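Local coordinates for protein CurM Sulfotransferase (PDB 4GBM) that probably transfers a sulfuryl group from PAPS to an intermediate of curacin biosynthesis on a polyketide synthase, at residues A105-K108 / D109-Q113; L115-Q118 / Q119-M123; P144-L147 / E148-E151. The protein carries 2 engineered substitutions. All blocks are in the same frame, centred on the assembly; numbering follows the deposited sequence. Where two conformers were deposited one is given.

Contact 1: residues A105-K108 / D109-Q113; sequences ALIK and DLESQ
The carboxylate of Glu111 meets Ile107 across one face: the methyl CG2 of Ile107 stands over that face, 3.9 Å from Glu111 CD. From the same side the backbone of Lys108 comes close, its CA 3.6 Å from Glu111 OE1. Beyond OE1 lies a water, which donates to this oxygen at 2.7 Å and accepts from Lys108 NZ at 2.8 Å. The ammonium and carboxylate therefore do not touch; Lys108 NZ and Glu111 OE1 stay 4.6 Å apart, linked through the water, and the opposite charges probably still attract weakly. The last bend of the lysine (chi4 -55°) turns NZ to the bridging water after an otherwise extended chain. Closer to the backbone, Glu111 CG rests on Ile107 O at 3.3 Å, the same oxygen that receives Glu111 N.

One residue earlier along the helix, Leu106 and Leu110 make a looser apolar pair, methyl CD1 of Leu106 facing CD2 of Leu110 at 4.2 Å. Backbone bonds from Asp109, Leu110, Glu111 and Ser112 to the carbonyls four residues back hold these side chains in step. Leu106 and Ile107 also pack on Phe92 of helix 87-96, while Glu111 lies against Met72 and Gln76 of helix 72-78. A water-bridged i to i+3 Lys-Glu pair on one flank and i to i+4 apolar neighbours beside it are characteristic of an amphipathic surface helix, here helix 100-113 of the sulfotransferase domain.

Contact 2: residues L115-Q118 / Q119-M123; sequences LSIQ and QVYGM
At Ser116 an extended backbone gives way to the first turn of helix 117-128, where Ser116 O receives Val120 N and Ile117 O receives Tyr121 N in a nearly straight bond (N-H...O 172°). The cap itself is reciprocal. Ser116 OG accepts from Gln119 N at 3.0 Å, and Gln119 OE1 accepts from Ser116 N at 2.9 Å. This second bond lies in the amide plane of Gln119, on a lone pair of OE1. The serine hydroxyl sits between its own N and carbonyl carbon (chi1 72°), which brings OG in front of Gln119 N. Gln119 reaches back with CG beside its backbone N, passing Ser116 OG at 3.4 Å from CG. Together the two residues form a capping box, with glutamine in the place of the more familiar glutamate.

Leu115, just before the cap, crosses the Gln119 side chain at about a right angle and touches OE1 with CB and CD2. Its CD1 methyl meets the terminal CE of Met123 at 3.7 Å, where the bend of the methionine at chi3 (-50°) presents CE, and its CB lies near Val120 CG2. Leu115 and Met123 both also rest on Leu110 of helix 100-113. On another side of the helix, Ile117 CG2 packs obliquely on Tyr121, 3.7 Å from CD1 and 3.8 Å from CE1. The Tyr121 ring is fixed further out by its hydroxyl bonding to Asp135 OD1 and by an edge-to-face stack with Phe154. Gln118 sends NE2 to Leu153 O, tying the first turn of the helix to the end of helix 144-153.

Contact 3: residues P144-L147 / E148-E151; sequences PTIL and ERGE
Glu148 folds back along the first turn of its helix and lays CG on Pro144 O, 3.4 Å away, while its own backbone N bonds that oxygen at 3.1 Å. The rest of the chain runs extended past the turn, and its OE1 comes within 4.3 Å of the Thr145 methyl CG2. Pro144 stands at the start of the helix, where its lack of an N-H costs no bond.

Arg149 also turns back, on another flank of the helix. Its CG is anti to the backbone N (chi1 -162°), and a bend at chi3 (-75°) brings the guanidinium back over the preceding turn, so that Thr145 O lies over one of its faces. In the conformer described, a water at the edge of the group accepts from NH2 at 2.8 Å and also bonds Thr145 OG1 at 3.0 Å. Arg149 NH1 passes 4.0 Å from Ile146 CG1 and donates to Leu67 O, which fixes the group against a neighbouring loop. Arg149 N bonds Thr145 O, and Gly150 N makes weak bonds to the carbonyls of Ile146 and Leu147.

Leu147 turns to the buried side and meets Phe207 of helix 189-208, which also receives Pro144 through Lys199 and Asn203. Towards the other end of helix 144-153, Glu151 pairs with Arg215 and bonds Tyr159 of strand 158-163 of the parallel sheet.

Overall arrangement
The three contacts follow one another along the chain, each a local turn-to-turn contact, on helices 100-113, 117-128 and 144-153 of the sulfotransferase domain. Contacts 1 and 2 are neighbours, their centres about 12 Å apart: Leu110 CD2 packs on Met123 CE at 3.7 Å, and Leu110 O probably accepts a bond from Leu115 N where one helix passes into the next. Strand 132-136 of the parallel sheet intervenes before contact 3, whose centre lies about 16 Å from that of contact 2 and 25 Å from that of contact 1, without touching either. Contact 1 is peripheral, whereas contacts 2 and 3 lie on helices bonded to strands of that sheet.

Contact 1: residues A105-K108 / D109-Q113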
loop_
_atom_site.group_PDB
_atom_site.type_symbol
_atom_site.label_atom_id
_atom_site.label_comp_id
_atom_site.label_asym_id
_atom_site.label_seq_id
_atom_site.Cartn_x
_atom_site.Cartn_y
_atom_site.Cartn_z
ATOM N N ALA A 105 -20.350 14.382 -3.673
ATOM C CA ALA A 105 -20.640 15.758 -4.096
ATOM C C ALA A 105 -19.447 16.679 -3.827
ATOM O O ALA A 105 -19.122 17.549 -4.645
ATOM C CB ALA A 105 -21.898 16.280 -3.402
ATOM N N LEU A 106 -18.797 16.477 -2.683
ATOM C CA LEU A 106 -17.597 17.241 -2.338
ATOM C C LEU A 106 -16.458 16.952 -3.320
ATOM O O LEU A 106 -15.821 17.876 -3.837
ATOM C CB LEU A 106 -17.160 16.942 -0.899
ATOM C CG LEU A 106 -15.825 17.524 -0.410
ATOM C CD1 LEU A 106 -15.800 19.048 -0.519
ATOM C CD2 LEU A 106 -15.546 17.076 1.024
ATOM N N ILE A 107 -16.202 15.671 -3.578
ATOM C CA ILE A 107 -15.152 15.276 -4.520
ATOM C C ILE A 107 -15.413 15.846 -5.921
ATOM O O ILE A 107 -14.496 16.346 -6.578
ATOM C CB ILE A 107 -14.951 13.739 -4.540
ATOM C CG1 ILE A 107 -14.351 13.294 -3.201
ATOM C CG2 ILE A 107 -14.037 13.320 -5.693
ATOM C CD1 ILE A 107 -14.545 11.822 -2.880
ATOM N N LYS A 108 -16.669 15.818 -6.356
ATOM C CA LYS A 108 -17.023 16.383 -7.654
ATOM C C LYS A 108 -16.748 17.886 -7.716
ATOM O O LYS A 108 -16.400 18.412 -8.775
ATOM C CB LYS A 108 -18.479 16.084 -8.007
ATOM C CG LYS A 108 -18.723 14.633 -8.385
ATOM C CD LYS A 108 -20.088 14.437 -9.010
ATOM C CE LYS A 108 -20.320 12.974 -9.359
ATOM N NZ LYS A 108 -19.242 12.432 -10.240
ATOM N N ASP A 109 -16.892 18.569 -6.582
ATOM C CA ASP A 109 -16.613 20.002 -6.532
ATOM C C ASP A 109 -15.113 20.262 -6.681
ATOM O O ASP A 109 -14.704 21.214 -7.355
ATOM C CB ASP A 109 -17.137 20.620 -5.238
ATOM C CG ASP A 109 -17.220 22.129 -5.319
ATOM O OD1 ASP A 109 -18.237 22.638 -5.832
ATOM O OD2 ASP A 109 -16.266 22.807 -4.882
ATOM N N LEU A 110 -14.300 19.408 -6.061
ATOM C CA LEU A 110 -12.845 19.512 -6.173
ATOM C C LEU A 110 -12.417 19.260 -7.613
ATOM O O LEU A 110 -11.500 19.907 -8.114
ATOM C CB LEU A 110 -12.143 18.519 -5.232
ATOM C CG LEU A 110 -12.560 18.486 -3.756
ATOM C CD1 LEU A 110 -11.684 17.504 -2.973
ATOM C CD2 LEU A 110 -12.542 19.883 -3.116
ATOM N N GLU A 111 -13.094 18.319 -8.269
ATOM C CA GLU A 111 -12.837 18.009 -9.677
ATOM C C GLU A 111 -13.257 19.156 -10.599
ATOM O O GLU A 111 -12.545 19.483 -11.552
ATOM C CB GLU A 111 -13.539 16.707 -10.077
ATOM C CG GLU A 111 -13.000 15.474 -9.337
ATOM C CD GLU A 111 -13.857 14.228 -9.521
ATOM O OE1 GLU A 111 -15.062 14.363 -9.837
ATOM O OE2 GLU A 111 -13.321 13.107 -9.338
ATOM N N SER A 112 -14.406 19.766 -10.304
ATOM C CA SER A 112 -14.920 20.862 -11.125
ATOM C C SER A 112 -14.010 22.090 -11.067
ATOM O O SER A 112 -13.788 22.750 -12.090
ATOM C CB SER A 112 -16.357 21.221 -10.727
ATOM O OG SER A 112 -16.404 21.815 -9.444
ATOM N N GLN A 113 -13.478 22.393 -9.884
ATOM C CA GLN A 113 -12.538 23.508 -9.743
ATOM C C GLN A 113 -11.145 23.114 -10.234
ATOM O O GLN A 113 -10.296 23.971 -10.498
ATOM C CB GLN A 113 -12.473 24.017 -8.300
ATOM C CG GLN A 113 -11.730 25.349 -8.186
ATOM C CD GLN A 113 -11.679 25.912 -6.783
ATOM O OE1 GLN A 113 -12.013 25.241 -5.813
ATOM N NE2 GLN A 113 -11.249 27.161 -6.673
HETATM O O HOH W 1 -16.532 12.088 -9.558
#

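Contact 2: residues L115-Q118 / Q119-M123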
loop_
_atom_site.group_PDB
_atom_site.type_symbol
_atom_site.label_atom_id
_atom_site.label_comp_id
_atom_site.label_asym_id
_atom_site.label_seq_id
_atom_site.Cartn_x
_atom_site.Cartn_y
_atom_site.Cartn_z
ATOM N N LEU A 115 -8.688 21.248 -8.603
ATOM C CA LEU A 115 -7.625 21.426 -7.627
ATOM C C LEU A 115 -6.433 20.556 -7.989
ATOM O O LEU A 115 -6.588 19.491 -8.590
ATOM C CB LEU A 115 -8.117 21.065 -6.223
ATOM C CG LEU A 115 -9.183 21.950 -5.565
ATOM C CD1 LEU A 115 -9.241 21.585 -4.088
ATOM C CD2 LEU A 115 -8.925 23.446 -5.745
ATOM N N SER A 116 -5.236 21.010 -7.634
ATOM C CA SER A 116 -4.067 20.150 -7.768
ATOM C C SER A 116 -4.134 19.021 -6.745
ATOM O O SER A 116 -4.794 19.141 -5.710
ATOM C CB SER A 116 -2.780 20.943 -7.572
ATOM O OG SER A 116 -2.605 21.302 -6.214
ATOM N N ILE A 117 -3.433 17.931 -7.031
ATOM C CA ILE A 117 -3.368 16.816 -6.086
ATOM C C ILE A 117 -2.726 17.267 -4.764
ATOM O O ILE A 117 -3.149 16.850 -3.682
ATOM C CB ILE A 117 -2.690 15.564 -6.712
ATOM C CG1 ILE A 117 -3.753 14.561 -7.179
ATOM C CG2 ILE A 117 -1.820 14.834 -5.705
ATOM C CD1 ILE A 117 -4.753 15.104 -8.163
ATOM N N GLN A 118 -1.739 18.159 -4.846
ATOM C CA GLN A 118 -1.138 18.699 -3.632
ATOM C C GLN A 118 -2.165 19.447 -2.771
ATOM O O GLN A 118 -2.163 19.308 -1.552
ATOM C CB GLN A 118 0.047 19.600 -3.958
ATOM C CG GLN A 118 0.901 19.901 -2.749
ATOM C CD GLN A 118 2.049 20.822 -3.067
ATOM O OE1 GLN A 118 1.881 21.829 -3.756
ATOM N NE2 GLN A 118 3.226 20.494 -2.553
ATOM N N GLN A 119 -3.042 20.227 -3.408
ATOM C CA GLN A 119 -4.107 20.917 -2.668
ATOM C C GLN A 119 -5.049 19.941 -1.973
ATOM O O GLN A 119 -5.497 20.196 -0.854
ATOM C CB GLN A 119 -4.902 21.849 -3.582
ATOM C CG GLN A 119 -4.194 23.147 -3.901
ATOM C CD GLN A 119 -4.936 23.946 -4.951
ATOM O OE1 GLN A 119 -5.164 23.471 -6.061
ATOM N NE2 GLN A 119 -5.331 25.165 -4.599
ATOM N N VAL A 120 -5.345 18.819 -2.630
ATOM C CA VAL A 120 -6.246 17.831 -2.037
ATOM C C VAL A 120 -5.570 17.144 -0.853
ATOM O O VAL A 120 -6.184 16.962 0.201
ATOM C CB VAL A 120 -6.769 16.822 -3.090
ATOM C CG1 VAL A 120 -7.607 15.725 -2.435
ATOM C CG2 VAL A 120 -7.598 17.564 -4.123
ATOM N N TYR A 121 -4.297 16.790 -1.012
ATOM C CA TYR A 121 -3.535 16.263 0.115
ATOM C C TYR A 121 -3.518 17.250 1.292
ATOM O O TYR A 121 -3.659 16.838 2.443
ATOM C CB TYR A 121 -2.111 15.925 -0.299
ATOM C CG TYR A 121 -1.852 14.512 -0.789
ATOM C CD1 TYR A 121 -1.315 14.301 -2.056
ATOM C CD2 TYR A 121 -2.075 13.391 0.034
ATOM C CE1 TYR A 121 -1.031 13.024 -2.513
ATOM C CE2 TYR A 121 -1.784 12.099 -0.422
ATOM C CZ TYR A 121 -1.257 11.931 -1.692
ATOM O OH TYR A 121 -0.953 10.671 -2.170
ATOM N N GLY A 122 -3.339 18.536 1.002
ATOM C CA GLY A 122 -3.326 19.564 2.044
ATOM C C GLY A 122 -4.648 19.627 2.793
ATOM O O GLY A 122 -4.675 19.770 4.025
ATOM N N MET A 123 -5.739 19.513 2.040
ATOM C CA MET A 123 -7.098 19.438 2.584
ATOM C C MET A 123 -7.299 18.199 3.458
ATOM O O MET A 123 -7.906 18.275 4.524
ATOM C CB MET A 123 -8.106 19.440 1.433
ATOM C CG MET A 123 -9.572 19.402 1.830
ATOM S SD MET A 123 -10.623 19.331 0.366
ATOM C CE MET A 123 -9.934 20.669 -0.600
#

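Contact 3: residues P144-L147 / E148-E151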
loop_
_atom_site.group_PDB
_atom_site.type_symbol
_atom_site.label_atom_id
_atom_site.label_comp_id
_atom_site.label_asym_id
_atom_site.label_seq_id
_atom_site.Cartn_x
_atom_site.Cartn_y
_atom_site.Cartn_z
ATOM N N PRO A 144 8.968 4.604 -11.179
ATOM C CA PRO A 144 9.899 5.473 -10.457
ATOM C C PRO A 144 9.455 6.938 -10.377
ATOM O O PRO A 144 9.722 7.591 -9.371
ATOM C CB PRO A 144 11.193 5.345 -11.264
ATOM C CG PRO A 144 11.119 3.965 -11.817
ATOM C CD PRO A 144 9.669 3.793 -12.194
ATOM N N THR A 145 8.770 7.440 -11.405
ATOM C CA THR A 145 8.305 8.829 -11.383
ATOM C C THR A 145 7.215 9.090 -10.339
ATOM O O THR A 145 7.091 10.213 -9.855
ATOM C CB THR A 145 7.855 9.347 -12.776
ATOM O OG1 THR A 145 6.773 8.548 -13.267
ATOM C CG2 THR A 145 9.020 9.311 -13.768
ATOM N N ILE A 146 6.443 8.061 -9.975
ATOM C CA ILE A 146 5.436 8.211 -8.919
ATOM C C ILE A 146 6.113 8.298 -7.547
ATOM O O ILE A 146 5.758 9.151 -6.734
ATOM C CB ILE A 146 4.367 7.090 -8.936
ATOM C CG1 ILE A 146 3.541 7.155 -10.226
ATOM C CG2 ILE A 146 3.453 7.206 -7.705
ATOM C CD1 ILE A 146 2.608 5.942 -10.441
ATOM N N LEU A 147 7.095 7.429 -7.304
ATOM C CA LEU A 147 7.888 7.498 -6.069
ATOM C C LEU A 147 8.524 8.877 -5.898
ATOM O O LEU A 147 8.494 9.461 -4.806
ATOM C CB LEU A 147 8.957 6.394 -6.048
ATOM C CG LEU A 147 8.447 4.947 -6.089
ATOM C CD1 LEU A 147 9.613 3.980 -6.153
ATOM C CD2 LEU A 147 7.559 4.627 -4.870
ATOM N N GLU A 148 9.067 9.411 -6.989
ATOM C CA GLU A 148 9.688 10.732 -6.980
ATOM C C GLU A 148 8.687 11.844 -6.678
ATOM O O GLU A 148 9.051 12.834 -6.038
ATOM C CB GLU A 148 10.420 10.999 -8.296
ATOM C CG GLU A 148 11.709 10.200 -8.438
ATOM C CD GLU A 148 12.463 10.523 -9.708
ATOM O OE1 GLU A 148 11.914 10.288 -10.810
ATOM O OE2 GLU A 148 13.613 11.004 -9.604
ATOM N N ARG A 149 7.432 11.678 -7.111
ATOM C CA ARG A 149 6.411 12.693 -6.846
ATOM C C ARG A 149 6.143 12.869 -5.345
ATOM O O ARG A 149 5.851 13.980 -4.895
ATOM C CB ARG A 149 5.113 12.422 -7.625
ATOM C CG ARG A 149 4.206 13.652 -7.728
ATOM C CD ARG A 149 2.989 13.435 -8.615
ATOM N NE ARG A 149 3.315 13.452 -10.040
ATOM C CZ ARG A 149 3.440 12.360 -10.786
ATOM N NH1 ARG A 149 3.265 11.164 -10.242
ATOM N NH2 ARG A 149 3.737 12.463 -12.074
ATOM N N GLY A 150 6.263 11.789 -4.572
ATOM C CA GLY A 150 6.116 11.862 -3.118
ATOM C C GLY A 150 7.114 12.833 -2.494
ATOM O O GLY A 150 6.769 13.636 -1.625
ATOM N N GLU A 151 8.358 12.759 -2.952
ATOM C CA GLU A 151 9.402 13.664 -2.483
ATOM C C GLU A 151 9.237 15.079 -3.028
ATOM O O GLU A 151 9.759 16.035 -2.451
ATOM C CB GLU A 151 10.787 13.102 -2.828
ATOM C CG GLU A 151 11.147 11.871 -1.996
ATOM C CD GLU A 151 11.344 12.214 -0.524
ATOM O OE1 GLU A 151 12.348 12.885 -0.198
ATOM O OE2 GLU A 151 10.491 11.822 0.307
HETATM O O HOH W 2 4.080 9.788 -12.790
#